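Local coordinates for periplasmic beta-glucosidase (Pseudomonas aeruginosa, PDB 6R5N), which probably hydrolyses terminal, non-reducing beta-D-glucosyl residues of glucosides in the periplasm, releasing beta-D-glucose, as a member of glycoside hydrolase family 3, at residues S254-V259 with N286-L291; F75-V80 with L119-S124. All coordinates share one frame; numbering follows the deposited sequence. Where two conformers were deposited one is given.

Contact 1: residues S254-V259 with N286-L291; sequences SDHGAV and NMNDDL. With NOJ (1-deoxynojirimycin), chain D.
Ser254 and Met287 meet through a nearly straight hydrogen bond, Met287 N to Ser254 OG at 2.9 Å (167°), while the hydroxyl donates to Asp255 O. That oxygen closes a type II turn by also accepting from Ala258 N, on the opposite face of its plane, and Gly257 N pins the turn to the strand by donating to Met287 O at 3.1 Å (165°). With chi1 and chi2 both near 180°, the Met287 chain runs out straight and lays SD 3.5 Å from His256 N. Asn288 approaches the His256 ring from one face, its CB 4.0 Å from the ring centroid in a CH-pi contact; its OD1 is held by Ser27 N. Asp289 OD1 accepts from Asn286 ND2 and, in an Asx turn, from Leu291 N, whereas OD2 accepts from Lys260 N and from a water that also links Ser254 OG, Val259 N, Met287 O and, weakly, Asn286 ND2. Asp255 faces the other way, O2 of the iminosugar 1-deoxynojirimycin donating to Asp255 OD2 at 2.7 Å. The contact joins the loop after strand 251-253 to strand 286-287 of the TIM-barrel-like domain, with Phe50 of strand 48-50 touching His256, Met287 and Asn288, and helix 271-281 against Val259 and Leu291.

Contact 2: residues F75-V80 with L119-S124; sequences FHAYDV and LDMSFS. With NOJ (1-deoxynojirimycin), chain D.
Met121 reaches from its strand toward Phe75, and its side chain shows how one extended residue can serve two neighbours. CB rests on the methyl of Ala77, Met121 CB to Ala77 CB being 3.8 Å, and CG stays close to that methyl. The chain runs out straight (chi1 176°, chi2 -177°) and bends only at chi3, -68°. SD therefore comes beside the Phe75 ring, 4.6 Å from its centroid and oblique to it, a Met-aromatic contact, and CE ends 3.6 Å from Phe75 CE1 in an off-centre CH-pi contact. The backbones pair in parallel: Tyr78 N donates to Met121 O, and Phe123 N to Tyr78 O. Asp120 holds both backbone polar atoms of His76: OD2 takes His76 N on its anti lone pair at 2.9 Å, and Asp120 N donates to His76 O in the carbonyl plane; OD1 pairs with Arg333. Further along, Ser122 OG donates to Val80 O at 2.8 Å, from above the carbonyl plane. Asp79 grips 1-deoxynojirimycin with both oxygens, OD1 accepting from O4 at 2.6 Å and OD2 from O6, while OD1 also lies in plane at the edge of the Phe123 ring and forms a salt bridge with Lys176. These are adjacent strands of the parallel barrel sheet, 75-78 and 121-122, flanked by strands 48-50 and 172-178; helix 55-64 covers His76 and Leu119, and Met121 packs on Met172 and Ala174.

Overall arrangement
From the N terminus, strands 24-26 and 48-50 come first, and contact 2 then closes a largely helical loop of 38 residues between 75-80 and 119-124. The chain continues through strands 172-178, 218-221 and 251-253 before contact 1 closes a second, shorter loop, which contains helix 271-281. The two loops follow in series and neither encloses the other. Contact 2 joins neighbouring strands within the parallel sheet, whereas contact 1 lies where the first and last strands in the order across that sheet meet, consistent with closure of a barrel. Their centres lie about 16 Å apart; Met287 packs against Phe123, and both contacts line the 1-deoxynojirimycin site.

Contact 1: residues S254-V259 with N286-L291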
loop_
_atom_site.group_PDB
_atom_site.type_symbol
_atom_site.label_atom_id
_atom_site.label_comp_id
_atom_site.label_asym_id
_atom_site.label_seq_id
_atom_site.Cartn_x
_atom_site.Cartn_y
_atom_site.Cartn_z
ATOM N N SER A 254 -25.335 -10.448 -5.840
ATOM C CA SER A 254 -24.387 -10.457 -4.694
ATOM C C SER A 254 -23.301 -11.520 -4.925
ATOM O O SER A 254 -23.578 -12.521 -5.623
ATOM C CB SER A 254 -25.101 -10.748 -3.420
ATOM O OG SER A 254 -25.080 -12.150 -3.188
ATOM N N ASP A 255 -22.116 -11.331 -4.333
ATOM C CA ASP A 255 -21.063 -12.379 -4.314
ATOM C C ASP A 255 -21.475 -13.370 -3.215
ATOM O O ASP A 255 -22.522 -13.150 -2.542
ATOM C CB ASP A 255 -19.663 -11.763 -4.207
ATOM C CG ASP A 255 -18.517 -12.646 -4.713
ATOM O OD1 ASP A 255 -18.710 -13.885 -4.795
ATOM O OD2 ASP A 255 -17.423 -12.094 -4.999
ATOM N N HIS A 256 -20.687 -14.416 -3.007
ATOM C CA HIS A 256 -21.080 -15.592 -2.190
ATOM C C HIS A 256 -21.150 -15.196 -0.710
ATOM O O HIS A 256 -20.102 -14.859 -0.131
ATOM C CB HIS A 256 -20.098 -16.742 -2.485
ATOM C CG HIS A 256 -20.488 -18.032 -1.846
ATOM N ND1 HIS A 256 -20.480 -18.213 -0.461
ATOM C CD2 HIS A 256 -20.847 -19.215 -2.380
ATOM C CE1 HIS A 256 -20.860 -19.446 -0.181
ATOM N NE2 HIS A 256 -21.086 -20.075 -1.340
ATOM N N GLY A 257 -22.348 -15.255 -0.117
ATOM C CA GLY A 257 -22.572 -14.893 1.281
ATOM C C GLY A 257 -22.346 -13.415 1.567
ATOM O O GLY A 257 -22.258 -13.084 2.746
ATOM N N ALA A 258 -22.251 -12.546 0.558
ATOM C CA ALA A 258 -21.970 -11.093 0.735
ATOM C C ALA A 258 -23.014 -10.403 1.647
ATOM O O ALA A 258 -22.640 -9.496 2.458
ATOM C CB ALA A 258 -21.911 -10.428 -0.626
ATOM N N VAL A 259 -24.289 -10.782 1.540
ATOM C CA VAL A 259 -25.366 -10.137 2.346
ATOM C C VAL A 259 -25.150 -10.463 3.826
ATOM O O VAL A 259 -25.099 -9.531 4.635
ATOM C CB VAL A 259 -26.777 -10.508 1.868
ATOM C CG1 VAL A 259 -27.839 -9.809 2.708
ATOM C CG2 VAL A 259 -26.954 -10.162 0.397
ATOM N N ASN A 286 -29.511 -12.739 -4.428
ATOM C CA ASN A 286 -28.830 -13.133 -3.173
ATOM C C ASN A 286 -28.141 -14.493 -3.381
ATOM O O ASN A 286 -28.870 -15.511 -3.541
ATOM C CB ASN A 286 -29.896 -13.131 -2.072
ATOM C CG ASN A 286 -29.496 -13.689 -0.726
ATOM O OD1 ASN A 286 -30.356 -14.254 -0.036
ATOM N ND2 ASN A 286 -28.241 -13.503 -0.327
ATOM N N MET A 287 -26.802 -14.512 -3.383
ATOM C CA MET A 287 -26.012 -15.755 -3.616
ATOM C C MET A 287 -25.761 -16.553 -2.316
ATOM O O MET A 287 -25.103 -16.049 -1.384
ATOM C CB MET A 287 -24.685 -15.431 -4.302
ATOM C CG MET A 287 -23.946 -16.685 -4.742
ATOM S SD MET A 287 -22.328 -16.384 -5.424
ATOM C CE MET A 287 -22.733 -15.709 -7.026
ATOM N N ASN A 288 -26.341 -17.758 -2.284
ATOM C CA ASN A 288 -26.125 -18.926 -1.390
ATOM C C ASN A 288 -26.656 -18.710 0.045
ATOM O O ASN A 288 -27.203 -19.694 0.555
ATOM C CB ASN A 288 -24.711 -19.496 -1.558
ATOM C CG ASN A 288 -24.748 -20.986 -1.861
ATOM O OD1 ASN A 288 -25.440 -21.450 -2.770
ATOM N ND2 ASN A 288 -24.054 -21.759 -1.047
ATOM N N ASP A 289 -26.540 -17.535 0.683
ATOM C CA ASP A 289 -26.813 -17.438 2.151
ATOM C C ASP A 289 -28.325 -17.460 2.477
ATOM O O ASP A 289 -28.653 -17.668 3.645
ATOM C CB ASP A 289 -26.049 -16.270 2.786
ATOM C CG ASP A 289 -26.476 -14.895 2.320
ATOM O OD1 ASP A 289 -27.714 -14.704 2.146
ATOM O OD2 ASP A 289 -25.574 -14.028 2.134
ATOM N N ASP A 290 -29.222 -17.256 1.516
ATOM C CA ASP A 290 -30.694 -17.454 1.683
ATOM C C ASP A 290 -31.316 -16.402 2.623
ATOM O O ASP A 290 -32.492 -16.567 3.012
ATOM C CB ASP A 290 -31.013 -18.884 2.143
ATOM C CG ASP A 290 -30.896 -19.905 1.022
ATOM O OD1 ASP A 290 -30.763 -19.479 -0.144
ATOM O OD2 ASP A 290 -30.964 -21.114 1.314
ATOM N N LEU A 291 -30.594 -15.328 2.933
ATOM C CA LEU A 291 -31.116 -14.224 3.789
ATOM C C LEU A 291 -32.369 -13.604 3.172
ATOM O O LEU A 291 -33.294 -13.312 3.936
ATOM C CB LEU A 291 -30.016 -13.178 4.015
ATOM C CG LEU A 291 -29.279 -13.343 5.350
ATOM C CD1 LEU A 291 -28.599 -14.694 5.442
ATOM C CD2 LEU A 291 -28.271 -12.246 5.566
HETATM C C1 NOJ D . -16.563 -16.057 -5.233
HETATM C C2 NOJ D . -15.843 -15.102 -6.180
HETATM O O2 NOJ D . -15.496 -13.976 -5.425
HETATM C C3 NOJ D . -16.518 -14.830 -7.536
HETATM O O3 NOJ D . -15.496 -14.427 -8.439
HETATM C C4 NOJ D . -17.372 -16.044 -8.016
HETATM O O4 NOJ D . -18.048 -15.665 -9.199
HETATM C C5 NOJ D . -18.379 -16.527 -6.948
HETATM N N5 NOJ D . -17.761 -16.761 -5.633
HETATM C C6 NOJ D . -19.106 -17.845 -7.309
HETATM O O6 NOJ D . -18.262 -18.883 -7.795
HETATM O O HOH W 1 -25.484 -13.101 -0.271
#

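Contact 2: residues F75-V80 with L119-S124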
loop_
_atom_site.group_PDB
_atom_site.type_symbol
_atom_site.label_atom_id
_atom_site.label_comp_id
_atom_site.label_asym_id
_atom_site.label_seq_id
_atom_site.Cartn_x
_atom_site.Cartn_y
_atom_site.Cartn_z
ATOM N N PHE A 75 -32.275 -19.726 -14.704
ATOM C CA PHE A 75 -31.029 -19.552 -15.486
ATOM C C PHE A 75 -29.912 -20.266 -14.713
ATOM O O PHE A 75 -30.022 -20.427 -13.499
ATOM C CB PHE A 75 -30.803 -18.084 -15.873
ATOM C CG PHE A 75 -30.289 -17.169 -14.794
ATOM C CD1 PHE A 75 -28.994 -17.291 -14.322
ATOM C CD2 PHE A 75 -31.091 -16.149 -14.283
ATOM C CE1 PHE A 75 -28.512 -16.414 -13.358
ATOM C CE2 PHE A 75 -30.613 -15.298 -13.297
ATOM C CZ PHE A 75 -29.324 -15.434 -12.840
ATOM N N HIS A 76 -28.906 -20.738 -15.434
ATOM C CA HIS A 76 -27.744 -21.482 -14.895
ATOM C C HIS A 76 -26.463 -20.700 -15.180
ATOM O O HIS A 76 -26.242 -20.311 -16.346
ATOM C CB HIS A 76 -27.700 -22.885 -15.471
ATOM C CG HIS A 76 -28.766 -23.756 -14.905
ATOM N ND1 HIS A 76 -30.082 -23.679 -15.330
ATOM C CD2 HIS A 76 -28.713 -24.721 -13.968
ATOM C CE1 HIS A 76 -30.799 -24.558 -14.660
ATOM N NE2 HIS A 76 -29.976 -25.213 -13.820
ATOM N N ALA A 77 -25.653 -20.482 -14.155
ATOM C CA ALA A 77 -24.442 -19.654 -14.276
ATOM C C ALA A 77 -23.238 -20.457 -13.804
ATOM O O ALA A 77 -23.424 -21.481 -13.151
ATOM C CB ALA A 77 -24.632 -18.378 -13.497
ATOM N N TYR A 78 -22.058 -19.999 -14.177
ATOM C CA TYR A 78 -20.761 -20.629 -13.858
ATOM C C TYR A 78 -19.661 -19.590 -14.010
ATOM O O TYR A 78 -19.877 -18.555 -14.632
ATOM C CB TYR A 78 -20.525 -21.795 -14.816
ATOM C CG TYR A 78 -19.472 -22.791 -14.400
ATOM C CD1 TYR A 78 -19.270 -23.136 -13.068
ATOM C CD2 TYR A 78 -18.721 -23.450 -15.361
ATOM C CE1 TYR A 78 -18.340 -24.103 -12.705
ATOM C CE2 TYR A 78 -17.791 -24.425 -15.016
ATOM C CZ TYR A 78 -17.584 -24.734 -13.686
ATOM O OH TYR A 78 -16.648 -25.680 -13.365
ATOM N N ASP A 79 -18.509 -19.891 -13.438
ATOM C CA ASP A 79 -17.280 -19.081 -13.542
ATOM C C ASP A 79 -16.522 -19.539 -14.791
ATOM O O ASP A 79 -15.546 -20.310 -14.659
ATOM C CB ASP A 79 -16.487 -19.211 -12.246
ATOM C CG ASP A 79 -17.220 -18.597 -11.068
ATOM O OD1 ASP A 79 -17.245 -17.356 -11.017
ATOM O OD2 ASP A 79 -17.794 -19.369 -10.231
ATOM N N VAL A 80 -16.995 -19.111 -15.960
ATOM C CA VAL A 80 -16.285 -19.336 -17.243
ATOM C C VAL A 80 -15.375 -18.126 -17.419
ATOM O O VAL A 80 -15.826 -17.116 -17.978
ATOM C CB VAL A 80 -17.270 -19.552 -18.403
ATOM C CG1 VAL A 80 -16.526 -19.899 -19.665
ATOM C CG2 VAL A 80 -18.289 -20.645 -18.074
ATOM N N LEU A 119 -25.406 -23.740 -20.180
ATOM C CA LEU A 119 -25.218 -22.560 -19.296
ATOM C C LEU A 119 -25.735 -21.302 -20.010
ATOM O O LEU A 119 -25.514 -21.183 -21.238
ATOM C CB LEU A 119 -23.741 -22.434 -18.920
ATOM C CG LEU A 119 -23.245 -23.480 -17.929
ATOM C CD1 LEU A 119 -21.735 -23.583 -17.976
ATOM C CD2 LEU A 119 -23.728 -23.157 -16.518
ATOM N N ASP A 120 -26.384 -20.401 -19.265
ATOM C CA ASP A 120 -26.954 -19.121 -19.772
ATOM C C ASP A 120 -26.073 -17.917 -19.413
ATOM O O ASP A 120 -26.285 -16.838 -20.020
ATOM C CB ASP A 120 -28.326 -18.859 -19.169
ATOM C CG ASP A 120 -29.266 -20.044 -19.306
ATOM O OD1 ASP A 120 -29.591 -20.416 -20.464
ATOM O OD2 ASP A 120 -29.622 -20.620 -18.260
ATOM N N MET A 121 -25.167 -18.061 -18.436
ATOM C CA MET A 121 -24.470 -16.891 -17.831
ATOM C C MET A 121 -23.088 -17.284 -17.327
ATOM O O MET A 121 -22.925 -18.400 -16.783
ATOM C CB MET A 121 -25.273 -16.316 -16.670
ATOM C CG MET A 121 -24.567 -15.175 -15.927
ATOM S SD MET A 121 -25.541 -14.599 -14.491
ATOM C CE MET A 121 -26.933 -13.850 -15.332
ATOM N N SER A 122 -22.118 -16.398 -17.512
ATOM C CA SER A 122 -20.811 -16.503 -16.828
ATOM C C SER A 122 -20.672 -15.329 -15.871
ATOM O O SER A 122 -21.062 -14.189 -16.234
ATOM C CB SER A 122 -19.633 -16.549 -17.751
ATOM O OG SER A 122 -18.441 -16.741 -16.993
ATOM N N PHE A 123 -20.132 -15.633 -14.699
ATOM C CA PHE A 123 -19.570 -14.659 -13.737
ATOM C C PHE A 123 -18.221 -14.190 -14.281
ATOM O O PHE A 123 -17.157 -14.517 -13.730
ATOM C CB PHE A 123 -19.493 -15.293 -12.355
ATOM C CG PHE A 123 -20.821 -15.766 -11.819
ATOM C CD1 PHE A 123 -21.989 -15.056 -12.051
ATOM C CD2 PHE A 123 -20.887 -16.909 -11.057
ATOM C CE1 PHE A 123 -23.195 -15.463 -11.511
ATOM C CE2 PHE A 123 -22.099 -17.322 -10.522
ATOM C CZ PHE A 123 -23.253 -16.604 -10.750
ATOM N N SER A 124 -18.317 -13.416 -15.344
ATOM C CA SER A 124 -17.178 -12.914 -16.156
ATOM C C SER A 124 -17.690 -11.812 -17.084
ATOM O O SER A 124 -18.894 -11.744 -17.365
ATOM C CB SER A 124 -16.541 -14.078 -16.904
ATOM O OG SER A 124 -15.442 -13.682 -17.717
HETATM C C1 NOJ D . -16.563 -16.057 -5.233
HETATM C C2 NOJ D . -15.843 -15.102 -6.180
HETATM O O2 NOJ D . -15.496 -13.976 -5.425
HETATM C C3 NOJ D . -16.518 -14.830 -7.536
HETATM O O3 NOJ D . -15.496 -14.427 -8.439
HETATM C C4 NOJ D . -17.372 -16.044 -8.016
HETATM O O4 NOJ D . -18.048 -15.665 -9.199
HETATM C C5 NOJ D . -18.379 -16.527 -6.948
HETATM N N5 NOJ D . -17.761 -16.761 -5.633
HETATM C C6 NOJ D . -19.106 -17.845 -7.309
HETATM O O6 NOJ D . -18.262 -18.883 -7.795
HETATM O O HOH W 2 -30.996 -22.773 -17.860
#